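Local structure of soluble epoxide hydrolase (Bacillus megaterium, 4INZ) at residues 107-121 with 129-142. The protein is a soluble enzyme of the epoxide hydrolase type, built on the alpha/beta hydrolase fold. The protein carries 1 engineered substitution. Residues are numbered along the deposited sequence; the frame is centred on the assembly and turned at random.
Sequences SCTLVVHDWGAGIGW and EYVQKLIAFNGPHP
A water with three partners bridges Trp121 to the carbonyls of Phe137 and Gly139, where strand 131-137 gives way to a loop. The water oxygen accepts a hydrogen bond from Trp121 NE1 at 2.9 Å, lying in the indole plane at its edge. It donates to Phe137 O at 2.9 Å and, weakly, to Gly139 O. The Trp121 ring is also gripped from both faces. Leu134 CD2 sits 3.7 Å from the centroid of its six-membered ring, a CH-pi contact. On the opposite face His141 brings its CD2 edge against the same ring, a T-shaped pair with planes at 81°. With CG anti to the backbone N (chi1 176°) and chi2 near 68°, the Leu134 branches divide: CD2 over the indole, CD1 beside Leu110 CB. Pro142 CD presses on Trp121 CB at 3.4 Å. His141 is held through NE2 by Tyr125 and caps the next helix through ND1 to Thr144 N.

Strands 108-112 and 131-137 run parallel in the central sheet. Ile135 N donates to Leu110 O at 2.8 Å, and Phe137 N to Val112 O at 2.8 Å, both nearly straight. Helix 115-126 completes the beta-alpha-beta crossover. The sharp turn at Asp114, with positive phi, is consistent with the nucleophile elbow of this fold; Asp114 N donates to Asn138 O at 2.9 Å. The water and the double-sided ring contact imply that the indole is fixed in position and rotation, with its buried N-H satisfied.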
ATOM      1  N   SER A 107       8.106 -14.738   9.966  1.00 34.67           N
ATOM      2  CA  SER A 107       8.236 -13.287   9.917  1.00 34.00           C
ATOM      3  C   SER A 107       8.803 -12.857   8.575  1.00 32.28           C
ATOM      4  O   SER A 107       9.229 -13.693   7.776  1.00 32.53           O
ATOM      5  CB  SER A 107       9.119 -12.767  11.055  1.00 35.72           C
ATOM      6  OG  SER A 107      10.452 -13.233  10.925  1.00 37.49           O
ATOM      7  N   CYS A 108       8.812 -11.549   8.336  1.00 30.71           N
ATOM      8  CA  CYS A 108       9.269 -11.018   7.066  1.00 27.18           C
ATOM      9  C   CYS A 108       9.740  -9.576   7.202  1.00 25.40           C
ATOM     10  O   CYS A 108       9.547  -8.936   8.234  1.00 26.60           O
ATOM     11  CB  CYS A 108       8.136 -11.071   6.039  1.00 26.41           C
ATOM     12  SG  CYS A 108       6.753  -9.919   6.351  1.00 26.39           S
ATOM     13  N   THR A 109      10.371  -9.079   6.147  1.00 22.55           N
ATOM     14  CA  THR A 109      10.542  -7.649   5.971  1.00 21.12           C
ATOM     15  C   THR A 109       9.321  -7.237   5.178  1.00 22.58           C
ATOM     16  O   THR A 109       9.075  -7.795   4.107  1.00 22.20           O
ATOM     17  CB  THR A 109      11.801  -7.347   5.163  1.00 21.25           C
ATOM     18  OG1 THR A 109      12.946  -7.766   5.919  1.00 23.91           O
ATOM     19  CG2 THR A 109      11.909  -5.850   4.867  1.00 22.05           C
ATOM     20  N   LEU A 110       8.543  -6.295   5.716  1.00 20.70           N
ATOM     21  CA  LEU A 110       7.288  -5.877   5.100  1.00 19.38           C
ATOM     22  C   LEU A 110       7.443  -4.512   4.420  1.00 18.80           C
ATOM     23  O   LEU A 110       7.849  -3.533   5.055  1.00 21.70           O
ATOM     24  CB  LEU A 110       6.183  -5.818   6.158  1.00 19.35           C
ATOM     25  CG  LEU A 110       4.750  -5.686   5.642  1.00 21.32           C
ATOM     26  CD1 LEU A 110       4.382  -6.905   4.811  1.00 23.08           C
ATOM     27  CD2 LEU A 110       3.771  -5.509   6.804  1.00 21.87           C
ATOM     28  N   VAL A 111       7.119  -4.452   3.129  1.00 17.62           N
ATOM     29  CA  VAL A 111       7.307  -3.236   2.327  1.00 16.77           C
ATOM     30  C   VAL A 111       5.951  -2.785   1.793  1.00 16.98           C
ATOM     31  O   VAL A 111       5.265  -3.553   1.122  1.00 19.42           O
ATOM     32  CB  VAL A 111       8.256  -3.509   1.148  1.00 17.57           C
ATOM     33  CG1 VAL A 111       8.607  -2.202   0.416  1.00 17.76           C
ATOM     34  CG2 VAL A 111       9.507  -4.201   1.649  1.00 18.89           C
ATOM     35  N   VAL A 112       5.552  -1.554   2.094  1.00 15.24           N
ATOM     36  CA  VAL A 112       4.141  -1.191   1.929  1.00 16.89           C
ATOM     37  C   VAL A 112       3.927   0.197   1.342  1.00 17.06           C
ATOM     38  O   VAL A 112       4.774   1.073   1.490  1.00 17.66           O
ATOM     39  CB  VAL A 112       3.388  -1.290   3.279  1.00 18.19           C
ATOM     40  CG1 VAL A 112       3.517  -2.703   3.858  1.00 18.89           C
ATOM     41  CG2 VAL A 112       3.923  -0.264   4.269  1.00 18.63           C
ATOM     42  N   HIS A 113       2.775   0.390   0.697  1.00 16.00           N
ATOM     43  CA  HIS A 113       2.464   1.633  -0.013  1.00 16.96           C
ATOM     44  C   HIS A 113       0.944   1.838  -0.049  1.00 18.32           C
ATOM     45  O   HIS A 113       0.199   0.891  -0.300  1.00 18.96           O
ATOM     46  CB  HIS A 113       3.025   1.534  -1.440  1.00 16.49           C
ATOM     47  CG  HIS A 113       2.667   2.672  -2.341  1.00 17.10           C
ATOM     48  ND1 HIS A 113       2.983   3.989  -2.059  1.00 20.04           N
ATOM     49  CD2 HIS A 113       2.072   2.682  -3.558  1.00 14.49           C
ATOM     50  CE1 HIS A 113       2.573   4.759  -3.052  1.00 16.89           C
ATOM     51  NE2 HIS A 113       2.013   3.991  -3.972  1.00 22.03           N
ATOM     52  N   ASP A 114       0.497   3.061   0.233  1.00 18.85           N
ATOM     53  CA  ASP A 114      -0.903   3.465   0.031  1.00 21.25           C
ATOM     54  C   ASP A 114      -1.848   2.570   0.856  1.00 20.36           C
ATOM     55  O   ASP A 114      -1.649   2.436   2.065  1.00 20.66           O
ATOM     56  CB  ASP A 114      -1.233   3.474  -1.475  1.00 21.60           C
ATOM     57  CG  ASP A 114      -2.563   4.144  -1.794  1.00 24.31           C
ATOM     58  OD1 ASP A 114      -2.600   5.394  -1.915  1.00 28.60           O
ATOM     59  OD2 ASP A 114      -3.567   3.420  -1.943  1.00 21.92           O
ATOM     60  N   TRP A 115      -2.853   1.946   0.235  1.00 20.12           N
ATOM     61  CA  TRP A 115      -3.711   1.021   0.986  1.00 19.71           C
ATOM     62  C   TRP A 115      -2.881  -0.090   1.625  1.00 18.51           C
ATOM     63  O   TRP A 115      -3.184  -0.549   2.728  1.00 20.90           O
ATOM     64  CB  TRP A 115      -4.831   0.416   0.113  1.00 18.99           C
ATOM     65  CG  TRP A 115      -6.188   0.974   0.440  1.00 19.57           C
ATOM     66  CD1 TRP A 115      -6.920   1.851  -0.310  1.00 21.58           C
ATOM     67  CD2 TRP A 115      -6.959   0.717   1.619  1.00 21.68           C
ATOM     68  NE1 TRP A 115      -8.103   2.149   0.326  1.00 21.65           N
ATOM     69  CE2 TRP A 115      -8.150   1.469   1.514  1.00 23.00           C
ATOM     70  CE3 TRP A 115      -6.760  -0.079   2.753  1.00 22.42           C
ATOM     71  CZ2 TRP A 115      -9.135   1.452   2.503  1.00 23.72           C
ATOM     72  CZ3 TRP A 115      -7.745  -0.099   3.734  1.00 26.11           C
ATOM     73  CH2 TRP A 115      -8.914   0.663   3.602  1.00 26.47           C
ATOM     74  N   GLY A 116      -1.838  -0.525   0.927  1.00 18.58           N
ATOM     75  CA  GLY A 116      -0.931  -1.526   1.463  1.00 17.49           C
ATOM     76  C   GLY A 116      -0.272  -1.066   2.751  1.00 19.48           C
ATOM     77  O   GLY A 116       0.020  -1.877   3.629  1.00 20.15           O
ATOM     78  N   ALA A 117      -0.033   0.238   2.854  1.00 18.52           N
ATOM     79  CA  ALA A 117       0.532   0.833   4.066  1.00 18.77           C
ATOM     80  C   ALA A 117      -0.507   0.940   5.187  1.00 19.45           C
ATOM     81  O   ALA A 117      -0.207   0.662   6.343  1.00 21.21           O
ATOM     82  CB  ALA A 117       1.158   2.197   3.760  1.00 19.51           C
ATOM     83  N   GLY A 118      -1.729   1.340   4.851  1.00 19.56           N
ATOM     84  CA  GLY A 118      -2.809   1.317   5.823  1.00 22.27           C
ATOM     85  C   GLY A 118      -2.921  -0.065   6.456  1.00 24.22           C
ATOM     86  O   GLY A 118      -3.001  -0.208   7.680  1.00 25.51           O
ATOM     87  N   ILE A 119      -2.903  -1.089   5.610  1.00 22.22           N
ATOM     88  CA  ILE A 119      -3.002  -2.468   6.071  1.00 22.80           C
ATOM     89  C   ILE A 119      -1.736  -2.887   6.814  1.00 22.04           C
ATOM     90  O   ILE A 119      -1.799  -3.451   7.910  1.00 24.75           O
ATOM     91  CB  ILE A 119      -3.256  -3.428   4.891  1.00 21.31           C
ATOM     92  CG1 ILE A 119      -4.581  -3.082   4.198  1.00 20.46           C
ATOM     93  CG2 ILE A 119      -3.249  -4.887   5.372  1.00 23.49           C
ATOM     94  CD1 ILE A 119      -4.719  -3.663   2.788  1.00 19.28           C
ATOM     95  N   GLY A 120      -0.589  -2.592   6.215  1.00 21.66           N
ATOM     96  CA  GLY A 120       0.693  -3.026   6.739  1.00 21.10           C
ATOM     97  C   GLY A 120       1.077  -2.416   8.075  1.00 22.50           C
ATOM     98  O   GLY A 120       1.609  -3.119   8.933  1.00 23.82           O
ATOM     99  N   TRP A 121       0.834  -1.116   8.252  1.00 23.15           N
ATOM    100  CA  TRP A 121       1.075  -0.483   9.547  1.00 23.92           C
ATOM    101  C   TRP A 121       0.221  -1.185  10.593  1.00 25.56           C
ATOM    102  O   TRP A 121       0.701  -1.551  11.672  1.00 24.13           O
ATOM    103  CB  TRP A 121       0.699   1.004   9.524  1.00 22.72           C
ATOM    104  CG  TRP A 121       1.745   1.970   8.964  1.00 22.40           C
ATOM    105  CD1 TRP A 121       1.662   2.675   7.796  1.00 23.39           C
ATOM    106  CD2 TRP A 121       2.982   2.367   9.582  1.00 23.39           C
ATOM    107  NE1 TRP A 121       2.780   3.464   7.633  1.00 23.36           N
ATOM    108  CE2 TRP A 121       3.605   3.293   8.717  1.00 23.19           C
ATOM    109  CE3 TRP A 121       3.629   2.018  10.772  1.00 24.71           C
ATOM    110  CZ2 TRP A 121       4.837   3.881   9.008  1.00 23.04           C
ATOM    111  CZ3 TRP A 121       4.856   2.601  11.061  1.00 25.22           C
ATOM    112  CH2 TRP A 121       5.443   3.525  10.185  1.00 23.48           C
ATOM    113  N   GLU A 129       5.532  -9.417  15.861  1.00 39.77           N
ATOM    114  CA  GLU A 129       6.424 -10.570  15.822  1.00 39.45           C
ATOM    115  C   GLU A 129       6.527 -11.163  14.412  1.00 38.95           C
ATOM    116  O   GLU A 129       7.422 -11.959  14.127  1.00 40.30           O
ATOM    117  CB  GLU A 129       5.991 -11.634  16.846  1.00 42.03           C
ATOM    118  CG  GLU A 129       4.721 -12.399  16.497  1.00 42.93           C
ATOM    119  CD  GLU A 129       3.443 -11.678  16.904  1.00 43.45           C
ATOM    120  OE1 GLU A 129       3.522 -10.533  17.401  1.00 41.40           O
ATOM    121  OE2 GLU A 129       2.354 -12.271  16.726  1.00 44.09           O
ATOM    122  N   TYR A 130       5.614 -10.768  13.530  1.00 35.97           N
ATOM    123  CA  TYR A 130       5.630 -11.244  12.153  1.00 34.18           C
ATOM    124  C   TYR A 130       6.450 -10.310  11.267  1.00 32.59           C
ATOM    125  O   TYR A 130       6.699 -10.612  10.101  1.00 33.23           O
ATOM    126  CB  TYR A 130       4.211 -11.315  11.595  1.00 34.77           C
ATOM    127  CG  TYR A 130       3.420 -12.558  11.951  1.00 36.31           C
ATOM    128  CD1 TYR A 130       3.212 -13.569  11.014  1.00 37.15           C
ATOM    129  CD2 TYR A 130       2.858 -12.711  13.211  1.00 37.88           C
ATOM    130  CE1 TYR A 130       2.472 -14.703  11.329  1.00 36.71           C
ATOM    131  CE2 TYR A 130       2.118 -13.834  13.533  1.00 39.64           C
ATOM    132  CZ  TYR A 130       1.932 -14.830  12.591  1.00 37.54           C
ATOM    133  OH  TYR A 130       1.191 -15.949  12.923  1.00 37.53           O
ATOM    134  N   VAL A 131       6.863  -9.172  11.820  1.00 30.79           N
ATOM    135  CA  VAL A 131       7.547  -8.149  11.033  1.00 29.37           C
ATOM    136  C   VAL A 131       8.949  -7.828  11.562  1.00 28.96           C
ATOM    137  O   VAL A 131       9.098  -7.125  12.561  1.00 29.45           O
ATOM    138  CB  VAL A 131       6.712  -6.855  10.963  1.00 27.85           C
ATOM    139  CG1 VAL A 131       7.356  -5.856  10.008  1.00 27.19           C
ATOM    140  CG2 VAL A 131       5.291  -7.166  10.523  1.00 27.17           C
ATOM    141  N   GLN A 132       9.974  -8.339  10.887  1.00 28.64           N
ATOM    142  CA  GLN A 132      11.355  -8.066  11.276  1.00 28.06           C
ATOM    143  C   GLN A 132      11.676  -6.584  11.131  1.00 28.18           C
ATOM    144  O   GLN A 132      12.240  -5.955  12.032  1.00 28.46           O
ATOM    145  CB  GLN A 132      12.318  -8.869  10.407  1.00 29.55           C
ATOM    146  CG  GLN A 132      12.083 -10.365  10.436  1.00 33.59           C
ATOM    147  CD  GLN A 132      12.898 -11.082   9.388  1.00 39.78           C
ATOM    148  OE1 GLN A 132      12.893 -12.309   9.312  1.00 44.31           O
ATOM    149  NE2 GLN A 132      13.609 -10.315   8.566  1.00 42.15           N
ATOM    150  N   LYS A 133      11.327  -6.041   9.971  1.00 25.61           N
ATOM    151  CA  LYS A 133      11.527  -4.631   9.682  1.00 26.13           C
ATOM    152  C   LYS A 133      10.407  -4.185   8.763  1.00 24.68           C
ATOM    153  O   LYS A 133       9.886  -4.982   7.975  1.00 23.60           O
ATOM    154  CB  LYS A 133      12.868  -4.395   8.982  1.00 27.36           C
ATOM    155  CG  LYS A 133      14.106  -4.760   9.789  1.00 29.88           C
ATOM    156  CD  LYS A 133      15.353  -4.272   9.063  1.00 33.02           C
ATOM    157  CE  LYS A 133      16.599  -4.446   9.903  1.00 38.19           C
ATOM    158  NZ  LYS A 133      16.963  -5.867  10.010  1.00 41.11           N
ATOM    159  N   LEU A 134      10.049  -2.909   8.858  1.00 23.45           N
ATOM    160  CA  LEU A 134       8.992  -2.335   8.037  1.00 21.57           C
ATOM    161  C   LEU A 134       9.547  -1.215   7.171  1.00 21.11           C
ATOM    162  O   LEU A 134      10.235  -0.320   7.673  1.00 20.23           O
ATOM    163  CB  LEU A 134       7.870  -1.791   8.924  1.00 20.39           C
ATOM    164  CG  LEU A 134       6.732  -1.069   8.205  1.00 19.72           C
ATOM    165  CD1 LEU A 134       5.926  -2.060   7.373  1.00 20.18           C
ATOM    166  CD2 LEU A 134       5.831  -0.339   9.217  1.00 21.87           C
ATOM    167  N   ILE A 135       9.253  -1.272   5.872  1.00 18.22           N
ATOM    168  CA  ILE A 135       9.604  -0.193   4.963  1.00 16.62           C
ATOM    169  C   ILE A 135       8.310   0.366   4.400  1.00 17.62           C
ATOM    170  O   ILE A 135       7.578  -0.334   3.694  1.00 18.71           O
ATOM    171  CB  ILE A 135      10.500  -0.687   3.815  1.00 16.16           C
ATOM    172  CG1 ILE A 135      11.770  -1.333   4.378  1.00 18.59           C
ATOM    173  CG2 ILE A 135      10.835   0.464   2.868  1.00 17.13           C
ATOM    174  CD1 ILE A 135      12.715  -1.881   3.315  1.00 18.16           C
ATOM    175  N   ALA A 136       8.013   1.617   4.742  1.00 17.10           N
ATOM    176  CA  ALA A 136       6.744   2.223   4.358  1.00 15.38           C
ATOM    177  C   ALA A 136       6.947   3.390   3.402  1.00 16.97           C
ATOM    178  O   ALA A 136       7.730   4.298   3.685  1.00 18.41           O
ATOM    179  CB  ALA A 136       5.999   2.689   5.592  1.00 18.89           C
ATOM    180  N   PHE A 137       6.226   3.357   2.280  1.00 17.09           N
ATOM    181  CA  PHE A 137       6.186   4.469   1.329  1.00 16.59           C
ATOM    182  C   PHE A 137       4.947   5.330   1.589  1.00 18.31           C
ATOM    183  O   PHE A 137       4.226   5.106   2.560  1.00 19.48           O
ATOM    184  CB  PHE A 137       6.189   3.935  -0.120  1.00 16.40           C
ATOM    185  CG  PHE A 137       7.467   3.246  -0.502  1.00 14.15           C
ATOM    186  CD1 PHE A 137       8.443   3.919  -1.236  1.00 16.17           C
ATOM    187  CD2 PHE A 137       7.706   1.926  -0.121  1.00 16.45           C
ATOM    188  CE1 PHE A 137       9.639   3.284  -1.584  1.00 18.10           C
ATOM    189  CE2 PHE A 137       8.902   1.290  -0.455  1.00 17.04           C
ATOM    190  CZ  PHE A 137       9.867   1.964  -1.191  1.00 17.26           C
ATOM    191  N   ASN A 138       4.699   6.316   0.729  1.00 18.11           N
ATOM    192  CA  ASN A 138       3.551   7.209   0.904  1.00 17.21           C
ATOM    193  C   ASN A 138       2.274   6.460   1.264  1.00 18.46           C
ATOM    194  O   ASN A 138       1.880   5.538   0.560  1.00 17.66           O
ATOM    195  CB  ASN A 138       3.315   8.031  -0.365  1.00 17.43           C
ATOM    196  CG  ASN A 138       4.417   9.016  -0.618  1.00 18.25           C
ATOM    197  OD1 ASN A 138       4.189  10.231  -0.652  1.00 20.37           O
ATOM    198  ND2 ASN A 138       5.631   8.509  -0.765  1.00 14.88           N
ATOM    199  N   GLY A 139       1.628   6.872   2.348  1.00 18.70           N
ATOM    200  CA  GLY A 139       0.419   6.221   2.829  1.00 18.40           C
ATOM    201  C   GLY A 139       0.222   6.590   4.285  1.00 20.74           C
ATOM    202  O   GLY A 139       1.076   7.241   4.876  1.00 20.80           O
ATOM    203  N   PRO A 140      -0.900   6.169   4.878  1.00 20.41           N
ATOM    204  CA  PRO A 140      -1.228   6.671   6.217  1.00 21.81           C
ATOM    205  C   PRO A 140      -0.615   5.871   7.372  1.00 23.81           C
ATOM    206  O   PRO A 140      -0.808   4.656   7.460  1.00 24.95           O
ATOM    207  CB  PRO A 140      -2.752   6.563   6.252  1.00 20.60           C
ATOM    208  CG  PRO A 140      -3.039   5.342   5.393  1.00 21.59           C
ATOM    209  CD  PRO A 140      -1.991   5.372   4.290  1.00 20.57           C
ATOM    210  N   HIS A 141       0.116   6.558   8.249  1.00 22.26           N
ATOM    211  CA  HIS A 141       0.453   5.988   9.547  1.00 23.42           C
ATOM    212  C   HIS A 141      -0.819   6.033  10.387  1.00 25.28           C
ATOM    213  O   HIS A 141      -1.529   7.033  10.372  1.00 27.86           O
ATOM    214  CB  HIS A 141       1.563   6.795  10.234  1.00 24.47           C
ATOM    215  CG  HIS A 141       1.890   6.308  11.612  1.00 27.11           C
ATOM    216  ND1 HIS A 141       1.328   6.850  12.749  1.00 28.66           N
ATOM    217  CD2 HIS A 141       2.711   5.317  12.034  1.00 28.17           C
ATOM    218  CE1 HIS A 141       1.793   6.217  13.812  1.00 29.02           C
ATOM    219  NE2 HIS A 141       2.631   5.279  13.405  1.00 28.32           N
ATOM    220  N   PRO A 142      -1.129   4.945  11.107  1.00 27.01           N
ATOM    221  CA  PRO A 142      -2.416   4.868  11.811  1.00 27.80           C
ATOM    222  C   PRO A 142      -2.743   6.086  12.674  1.00 27.75           C
ATOM    223  O   PRO A 142      -3.903   6.497  12.731  1.00 29.11           O
ATOM    224  CB  PRO A 142      -2.255   3.621  12.677  1.00 29.95           C
ATOM    225  CG  PRO A 142      -1.353   2.745  11.863  1.00 30.05           C
ATOM    226  CD  PRO A 142      -0.361   3.696  11.228  1.00 27.96           C
TER
HETATM  227  O   HOH W   1       3.117   5.079   5.272  1.00 23.73           O